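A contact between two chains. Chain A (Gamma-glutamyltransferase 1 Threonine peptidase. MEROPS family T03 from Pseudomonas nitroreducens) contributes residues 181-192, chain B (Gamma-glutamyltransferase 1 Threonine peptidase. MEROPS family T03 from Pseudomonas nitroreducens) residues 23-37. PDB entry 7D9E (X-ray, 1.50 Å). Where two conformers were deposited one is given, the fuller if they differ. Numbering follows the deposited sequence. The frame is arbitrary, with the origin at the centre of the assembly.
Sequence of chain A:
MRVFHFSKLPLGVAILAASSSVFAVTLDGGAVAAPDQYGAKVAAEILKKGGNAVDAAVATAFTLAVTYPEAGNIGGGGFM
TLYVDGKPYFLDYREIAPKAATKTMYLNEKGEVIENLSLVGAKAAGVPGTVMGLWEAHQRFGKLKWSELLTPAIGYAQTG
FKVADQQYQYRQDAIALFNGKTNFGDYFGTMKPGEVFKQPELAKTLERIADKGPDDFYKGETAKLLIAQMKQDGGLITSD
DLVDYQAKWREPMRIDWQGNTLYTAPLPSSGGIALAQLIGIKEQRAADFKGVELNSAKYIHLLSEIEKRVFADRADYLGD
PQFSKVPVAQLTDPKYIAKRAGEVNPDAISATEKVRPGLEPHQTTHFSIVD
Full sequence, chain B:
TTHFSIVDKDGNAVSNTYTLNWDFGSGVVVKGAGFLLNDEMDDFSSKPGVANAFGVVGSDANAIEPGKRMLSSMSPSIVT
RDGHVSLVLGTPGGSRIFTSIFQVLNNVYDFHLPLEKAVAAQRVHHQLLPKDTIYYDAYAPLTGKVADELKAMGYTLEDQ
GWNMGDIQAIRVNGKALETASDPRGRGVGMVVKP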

ATOM      1  N   LYS A 181       2.777 -20.505 -16.391  1.00 29.76           N
ATOM      2  CA  LYS A 181       1.320 -20.508 -16.492  1.00 29.76           C
ATOM      3  C   LYS A 181       0.748 -19.229 -17.102  1.00 30.71           C
ATOM      4  O   LYS A 181      -0.479 -19.131 -17.256  1.00 36.85           O
ATOM      5  CB  LYS A 181       0.700 -20.729 -15.107  1.00 33.06           C
ATOM      6  CG  LYS A 181       0.817 -22.159 -14.602  1.00 38.45           C
ATOM      7  N   THR A 182       1.585 -18.256 -17.462  1.00 26.40           N
ATOM      8  CA  THR A 182       1.114 -16.985 -18.007  1.00 23.11           C
ATOM      9  C   THR A 182       2.065 -16.537 -19.114  1.00 26.48           C
ATOM     10  O   THR A 182       3.061 -17.205 -19.412  1.00 30.78           O
ATOM     11  CB  THR A 182       1.077 -15.867 -16.951  1.00 24.57           C
ATOM     12  OG1 THR A 182       2.426 -15.483 -16.638  1.00 23.04           O
ATOM     13  CG2 THR A 182       0.397 -16.333 -15.693  1.00 24.08           C
ATOM     14  N   ASN A 183       1.773 -15.378 -19.706  1.00 24.08           N
ATOM     15  CA  ASN A 183       2.589 -14.792 -20.765  1.00 26.72           C
ATOM     16  C   ASN A 183       3.626 -13.812 -20.250  1.00 25.92           C
ATOM     17  O   ASN A 183       4.198 -13.053 -21.044  1.00 25.76           O
ATOM     18  CB  ASN A 183       1.686 -14.146 -21.816  1.00 25.46           C
ATOM     19  CG  ASN A 183       0.892 -12.978 -21.269  1.00 26.45           C
ATOM     20  OD1 ASN A 183       0.869 -12.738 -20.061  1.00 27.25           O
ATOM     21  ND2 ASN A 183       0.213 -12.272 -22.150  1.00 26.29           N
ATOM     22  N   PHE A 184       3.895 -13.834 -18.945  1.00 23.21           N
ATOM     23  CA  PHE A 184       4.804 -12.873 -18.334  1.00 22.36           C
ATOM     24  C   PHE A 184       6.146 -12.827 -19.044  1.00 24.63           C
ATOM     25  O   PHE A 184       6.676 -11.745 -19.325  1.00 27.13           O
ATOM     26  CB  PHE A 184       5.016 -13.261 -16.871  1.00 21.44           C
ATOM     27  CG  PHE A 184       5.928 -12.333 -16.122  1.00 19.30           C
ATOM     28  CD1 PHE A 184       5.532 -11.046 -15.824  1.00 17.55           C
ATOM     29  CD2 PHE A 184       7.174 -12.762 -15.685  1.00 23.03           C
ATOM     30  CE1 PHE A 184       6.357 -10.189 -15.109  1.00 19.35           C
ATOM     31  CE2 PHE A 184       8.002 -11.908 -14.972  1.00 21.50           C
ATOM     32  CZ  PHE A 184       7.596 -10.623 -14.681  1.00 20.39           C
ATOM     33  N   GLY A 185       6.721 -13.998 -19.322  1.00 26.99           N
ATOM     34  CA  GLY A 185       8.043 -14.068 -19.922  1.00 33.42           C
ATOM     35  C   GLY A 185       8.114 -13.497 -21.318  1.00 32.95           C
ATOM     36  O   GLY A 185       9.198 -13.103 -21.763  1.00 38.95           O
ATOM     37  N   ASP A 186       6.978 -13.424 -22.014  1.00 31.44           N
ATOM     38  CA  ASP A 186       6.952 -12.868 -23.355  1.00 40.19           C
ATOM     39  C   ASP A 186       7.077 -11.350 -23.363  1.00 35.98           C
ATOM     40  O   ASP A 186       7.406 -10.780 -24.408  1.00 34.50           O
ATOM     41  CB  ASP A 186       5.634 -13.235 -24.033  1.00 46.28           C
ATOM     42  CG  ASP A 186       5.546 -14.702 -24.388  1.00 47.53           C
ATOM     43  OD1 ASP A 186       6.598 -15.340 -24.619  1.00 60.68           O
ATOM     44  OD2 ASP A 186       4.409 -15.211 -24.430  1.00 55.95           O
ATOM     45  N   TYR A 187       6.800 -10.681 -22.238  1.00 25.83           N
ATOM     46  CA  TYR A 187       6.890  -9.233 -22.146  1.00 25.47           C
ATOM     47  C   TYR A 187       7.988  -8.745 -21.230  1.00 23.89           C
ATOM     48  O   TYR A 187       8.529  -7.674 -21.472  1.00 25.62           O
ATOM     49  CB  TYR A 187       5.557  -8.642 -21.667  1.00 25.37           C
ATOM     50  CG  TYR A 187       4.534  -8.663 -22.776  1.00 28.80           C
ATOM     51  CD1 TYR A 187       3.745  -9.777 -22.996  1.00 27.55           C
ATOM     52  CD2 TYR A 187       4.388  -7.574 -23.622  1.00 34.16           C
ATOM     53  CE1 TYR A 187       2.830  -9.806 -24.035  1.00 34.57           C
ATOM     54  CE2 TYR A 187       3.470  -7.590 -24.647  1.00 39.32           C
ATOM     55  CZ  TYR A 187       2.695  -8.706 -24.842  1.00 34.48           C
ATOM     56  OH  TYR A 187       1.786  -8.711 -25.873  1.00 40.31           O
ATOM     57  N   PHE A 188       8.314  -9.487 -20.177  1.00 23.11           N
ATOM     58  CA  PHE A 188       9.299  -9.053 -19.185  1.00 22.57           C
ATOM     59  C   PHE A 188      10.536  -9.931 -19.194  1.00 21.55           C
ATOM     60  O   PHE A 188      11.432  -9.748 -18.359  1.00 23.68           O
ATOM     61  CB  PHE A 188       8.625  -8.959 -17.817  1.00 21.15           C
ATOM     62  CG  PHE A 188       7.636  -7.852 -17.758  1.00 21.95           C
ATOM     63  CD1 PHE A 188       6.329  -8.043 -18.176  1.00 22.47           C
ATOM     64  CD2 PHE A 188       8.015  -6.579 -17.354  1.00 23.63           C
ATOM     65  CE1 PHE A 188       5.417  -7.000 -18.163  1.00 21.96           C
ATOM     66  CE2 PHE A 188       7.114  -5.545 -17.353  1.00 22.56           C
ATOM     67  CZ  PHE A 188       5.810  -5.739 -17.760  1.00 24.61           C
ATOM     68  N   GLY A 189      10.628 -10.850 -20.152  1.00 24.57           N
ATOM     69  CA  GLY A 189      11.783 -11.724 -20.234  1.00 28.75           C
ATOM     70  C   GLY A 189      13.082 -10.984 -20.458  1.00 27.78           C
ATOM     71  O   GLY A 189      14.131 -11.419 -19.985  1.00 30.92           O
ATOM     72  N   THR A 190      13.037  -9.844 -21.149  1.00 26.61           N
ATOM     73  CA  THR A 190      14.243  -9.071 -21.438  1.00 26.67           C
ATOM     74  C   THR A 190      14.646  -8.092 -20.331  1.00 33.22           C
ATOM     75  O   THR A 190      15.663  -7.407 -20.478  1.00 41.73           O
ATOM     76  CB  THR A 190      14.118  -8.346 -22.783  1.00 33.81           C
ATOM     77  OG1 THR A 190      13.068  -7.376 -22.738  1.00 32.02           O
ATOM     78  CG2 THR A 190      13.836  -9.339 -23.887  1.00 36.66           C
ATOM     79  N   MET A 191      13.871  -7.995 -19.255  0.54 24.10           N
ATOM     80  CA  MET A 191      14.279  -7.242 -18.084  0.54 25.79           C
ATOM     81  C   MET A 191      15.532  -7.872 -17.508  0.54 36.86           C
ATOM     82  O   MET A 191      15.506  -9.007 -17.027  0.54 43.05           O
ATOM     83  CB  MET A 191      13.179  -7.313 -17.046  0.54 25.11           C
ATOM     84  CG  MET A 191      12.121  -6.279 -17.184  0.54 33.08           C
ATOM     85  SD  MET A 191      11.184  -6.375 -15.693  0.54 27.02           S
ATOM     86  CE  MET A 191      11.401  -4.693 -15.037  0.54 21.28           C
ATOM     87  N   LYS A 192      16.633  -7.136 -17.531  1.00 24.85           N
ATOM     88  CA  LYS A 192      17.898  -7.650 -17.042  1.00 25.17           C
ATOM     89  C   LYS A 192      18.579  -6.567 -16.219  1.00 23.44           C
ATOM     90  O   LYS A 192      18.543  -5.384 -16.592  1.00 23.39           O
ATOM     91  CB  LYS A 192      18.807  -8.092 -18.190  1.00 37.50           C
ATOM     92  CG  LYS A 192      18.376  -9.401 -18.819  1.00 42.22           C
ATOM     93  CD  LYS A 192      19.064  -9.612 -20.160  1.00 44.72           C
TER
ATOM     94  N   ASP B  23       4.337  -8.962  -6.332  1.00 21.35           N
ATOM     95  CA  ASP B  23       5.190  -8.301  -7.316  1.00 19.13           C
ATOM     96  C   ASP B  23       4.926  -8.871  -8.706  1.00 17.92           C
ATOM     97  O   ASP B  23       4.964 -10.091  -8.917  1.00 21.76           O
ATOM     98  CB  ASP B  23       6.660  -8.454  -6.949  1.00 21.26           C
ATOM     99  CG  ASP B  23       7.106  -7.512  -5.833  1.00 31.45           C
ATOM    100  OD1 ASP B  23       6.358  -6.589  -5.441  1.00 35.88           O
ATOM    101  OD2 ASP B  23       8.227  -7.710  -5.340  1.00 54.38           O
ATOM    102  N   PHE B  24       4.634  -7.973  -9.646  1.00 17.38           N
ATOM    103  CA  PHE B  24       4.248  -8.284 -11.015  1.00 16.22           C
ATOM    104  C   PHE B  24       2.854  -8.896 -11.096  1.00 16.32           C
ATOM    105  O   PHE B  24       2.456  -9.403 -12.159  1.00 17.20           O
ATOM    106  CB  PHE B  24       5.315  -9.128 -11.709  1.00 18.14           C
ATOM    107  CG  PHE B  24       6.655  -8.426 -11.843  1.00 15.69           C
ATOM    108  CD1 PHE B  24       6.871  -7.510 -12.871  1.00 17.83           C
ATOM    109  CD2 PHE B  24       7.685  -8.684 -10.954  1.00 15.75           C
ATOM    110  CE1 PHE B  24       8.111  -6.881 -12.997  1.00 17.69           C
ATOM    111  CE2 PHE B  24       8.911  -8.058 -11.085  1.00 17.77           C
ATOM    112  CZ  PHE B  24       9.124  -7.179 -12.114  1.00 19.70           C
ATOM    113  N   GLY B  25       2.086  -8.818 -10.013  1.00 15.90           N
ATOM    114  CA  GLY B  25       0.673  -9.159 -10.065  1.00 16.59           C
ATOM    115  C   GLY B  25       0.412 -10.602 -10.444  1.00 16.80           C
ATOM    116  O   GLY B  25       1.075 -11.536  -9.980  1.00 18.57           O
ATOM    117  N   SER B  26      -0.625 -10.783 -11.267  1.00 15.99           N
ATOM    118  CA  SER B  26      -1.063 -12.100 -11.707  1.00 18.10           C
ATOM    119  C   SER B  26      -0.125 -12.718 -12.723  1.00 16.79           C
ATOM    120  O   SER B  26      -0.302 -13.895 -13.082  1.00 19.15           O
ATOM    121  CB  SER B  26      -2.435 -11.963 -12.380  1.00 18.59           C
ATOM    122  OG  SER B  26      -2.283 -11.246 -13.613  1.00 19.45           O
ATOM    123  N   GLY B  27       0.845 -11.955 -13.222  1.00 18.58           N
ATOM    124  CA  GLY B  27       1.683 -12.436 -14.292  1.00 19.76           C
ATOM    125  C   GLY B  27       1.069 -12.376 -15.669  1.00 21.19           C
ATOM    126  O   GLY B  27       1.743 -12.740 -16.638  1.00 21.86           O
ATOM    127  N   VAL B  28      -0.180 -11.943 -15.787  1.00 19.36           N
ATOM    128  CA  VAL B  28      -0.860 -11.827 -17.067  1.00 20.04           C
ATOM    129  C   VAL B  28      -0.629 -10.432 -17.630  1.00 20.13           C
ATOM    130  O   VAL B  28      -0.994  -9.431 -17.002  1.00 20.14           O
ATOM    131  CB  VAL B  28      -2.360 -12.090 -16.885  1.00 20.84           C
ATOM    132  CG1 VAL B  28      -3.093 -11.953 -18.211  1.00 23.60           C
ATOM    133  CG2 VAL B  28      -2.586 -13.471 -16.285  1.00 28.59           C
ATOM    134  N   VAL B  29      -0.076 -10.372 -18.828  1.00 19.27           N
ATOM    135  CA  VAL B  29       0.067  -9.137 -19.584  1.00 22.11           C
ATOM    136  C   VAL B  29      -1.045  -9.064 -20.617  1.00 22.24           C
ATOM    137  O   VAL B  29      -1.335 -10.046 -21.304  1.00 23.27           O
ATOM    138  CB  VAL B  29       1.435  -9.058 -20.278  1.00 21.88           C
ATOM    139  CG1 VAL B  29       1.591  -7.711 -20.967  1.00 24.13           C
ATOM    140  CG2 VAL B  29       2.524  -9.287 -19.256  1.00 23.66           C
ATOM    141  N   VAL B  30      -1.657  -7.888 -20.734  1.00 21.09           N
ATOM    142  CA  VAL B  30      -2.696  -7.689 -21.740  1.00 18.81           C
ATOM    143  C   VAL B  30      -2.023  -7.602 -23.104  1.00 26.21           C
ATOM    144  O   VAL B  30      -1.369  -6.607 -23.429  1.00 23.92           O
ATOM    145  CB  VAL B  30      -3.534  -6.445 -21.445  1.00 21.50           C
ATOM    146  CG1 VAL B  30      -4.521  -6.195 -22.572  1.00 23.64           C
ATOM    147  CG2 VAL B  30      -4.251  -6.629 -20.123  1.00 24.27           C
ATOM    148  N   LYS B  31      -2.176  -8.646 -23.905  1.00 23.35           N
ATOM    149  CA  LYS B  31      -1.530  -8.672 -25.208  1.00 25.37           C
ATOM    150  C   LYS B  31      -1.962  -7.458 -26.020  1.00 27.14           C
ATOM    151  O   LYS B  31      -3.151  -7.132 -26.092  1.00 27.85           O
ATOM    152  CB  LYS B  31      -1.920  -9.956 -25.948  1.00 27.17           C
ATOM    153  CG  LYS B  31      -1.302 -10.112 -27.328  1.00 31.65           C
ATOM    154  CD  LYS B  31      -1.584 -11.506 -27.900  1.00 35.30           C
ATOM    155  N   GLY B  32      -0.985  -6.802 -26.648  1.00 24.55           N
ATOM    156  CA  GLY B  32      -1.228  -5.626 -27.443  1.00 28.14           C
ATOM    157  C   GLY B  32      -1.203  -4.324 -26.673  1.00 26.41           C
ATOM    158  O   GLY B  32      -1.064  -3.263 -27.294  1.00 28.39           O
ATOM    159  N   ALA B  33      -1.333  -4.374 -25.346  1.00 24.82           N
ATOM    160  CA  ALA B  33      -1.353  -3.180 -24.515  1.00 23.75           C
ATOM    161  C   ALA B  33      -0.148  -3.078 -23.594  1.00 23.45           C
ATOM    162  O   ALA B  33       0.241  -1.965 -23.219  1.00 23.49           O
ATOM    163  CB  ALA B  33      -2.620  -3.134 -23.651  1.00 26.54           C
ATOM    164  N   GLY B  34       0.426  -4.208 -23.186  1.00 21.09           N
ATOM    165  CA  GLY B  34       1.708  -4.207 -22.521  1.00 19.58           C
ATOM    166  C   GLY B  34       1.705  -4.045 -21.015  1.00 21.49           C
ATOM    167  O   GLY B  34       2.788  -3.977 -20.430  1.00 22.33           O
ATOM    168  N   PHE B  35       0.555  -3.989 -20.355  1.00 19.49           N
ATOM    169  CA  PHE B  35       0.536  -3.833 -18.912  1.00 18.48           C
ATOM    170  C   PHE B  35       0.074  -5.103 -18.210  1.00 16.18           C
ATOM    171  O   PHE B  35      -0.679  -5.909 -18.770  1.00 17.68           O
ATOM    172  CB  PHE B  35      -0.332  -2.653 -18.452  1.00 18.35           C
ATOM    173  CG  PHE B  35      -1.787  -2.796 -18.773  1.00 18.32           C
ATOM    174  CD1 PHE B  35      -2.291  -2.411 -20.009  1.00 20.91           C
ATOM    175  CD2 PHE B  35      -2.664  -3.293 -17.818  1.00 19.22           C
ATOM    176  CE1 PHE B  35      -3.632  -2.527 -20.278  1.00 21.70           C
ATOM    177  CE2 PHE B  35      -4.017  -3.416 -18.092  1.00 19.21           C
ATOM    178  CZ  PHE B  35      -4.500  -3.033 -19.314  1.00 20.88           C
ATOM    179  N   LEU B  36       0.550  -5.247 -16.968  1.00 16.43           N
ATOM    180  CA  LEU B  36       0.242  -6.391 -16.123  1.00 16.33           C
ATOM    181  C   LEU B  36      -1.092  -6.200 -15.418  1.00 18.96           C
ATOM    182  O   LEU B  36      -1.444  -5.097 -14.994  1.00 17.48           O
ATOM    183  CB  LEU B  36       1.305  -6.545 -15.035  1.00 16.53           C
ATOM    184  CG  LEU B  36       2.607  -7.117 -15.590  1.00 18.71           C
ATOM    185  CD1 LEU B  36       3.798  -6.693 -14.754  1.00 20.31           C
ATOM    186  CD2 LEU B  36       2.492  -8.642 -15.719  1.00 19.81           C
ATOM    187  N   LEU B  37      -1.794  -7.303 -15.217  1.00 17.58           N
ATOM    188  CA  LEU B  37      -2.996  -7.308 -14.401  1.00 17.25           C
ATOM    189  C   LEU B  37      -2.692  -7.744 -12.976  1.00 16.37           C
ATOM    190  O   LEU B  37      -1.891  -8.657 -12.744  1.00 18.25           O
ATOM    191  CB  LEU B  37      -4.036  -8.258 -15.009  1.00 19.28           C
ATOM    192  CG  LEU B  37      -4.686  -7.746 -16.285  1.00 24.24           C
ATOM    193  CD1 LEU B  37      -5.556  -8.826 -16.879  1.00 27.86           C
ATOM    194  CD2 LEU B  37      -5.515  -6.516 -16.004  1.00 27.29           C
TER

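Three residues cover the most surface: Tyr A187, Val B29 and Phe A184. Together the two stretches bury 628 Å² of surface, both sides summed.

Val B29 is buried and touches Asn A183, Phe A184, Tyr A187 and Phe A188. Its CA-to-CB bond points toward chain A. Val B29 CG1 sits over one face of the Tyr A187 ring, 3.6 Å from the ring centroid and close to the ring normal, a CH-pi contact. Val B29 CG2 also reaches the edge of the Phe A188 ring, 3.8 Å from Phe A188 CE1. A branched, compact side chain suits this place, because it reaches both rings from one backbone position.

The backbone of Val B29 is held as well. Asn A183 pairs with it through both ends of its amide. Val B29 N donates to Asn A183 OD1 at 2.8 Å, and Asn A183 ND2 donates to Val B29 O at 2.8 Å. Both bonds are nearly straight. The carboxamide offers an acceptor and a donor side by side, which matches the N and O of a single residue. Asn A183 has chi1 in p; its CB points sideways, but its end comes nearer to chain B.

The CA-to-CB bond of Tyr A187 points toward chain B, with chi1 in m. Beyond the valine, Tyr A187 OH lies 3.4 Å from Lys B31 CA. The same hydroxyl is hydrogen-bonded elsewhere in the structure.

Phe A184 is buried, with chi1 in t. Its edge turns toward the face of Phe B24 in an offset edge-to-face pair, with centroids 5.2 Å apart for the Phe A184 and Phe B24 rings and Phe A184 CE1 3.5 Å from Phe B24 CD1. Leu B36 CD2 also lies at the Phe A184 edge, 3.9 Å from Phe A184 CD1. Phe B24 in turn presents its own edge to the face of Phe A188. Met A191 SD approaches Phe B24 CE1 at 4.1 Å. Leu B36 CD1 packs 3.7 Å from Phe A188 CZ. Aromatic and aliphatic side chains suit this buried patch, since they pack by shape and make no side-chain hydrogen bonds.

Beside it, Thr A182 OG1 donates a hydrogen bond to Gly B27 O at 2.8 Å. The CA-to-CB bond of Thr A182 points toward chain B, with chi1 in p. Gly B27 closes a type II' turn that starts at Phe B24. Its backbone angles call for glycine, and an ideal CB there would come within 3.1 Å of Thr A182 OG1, a tight approach.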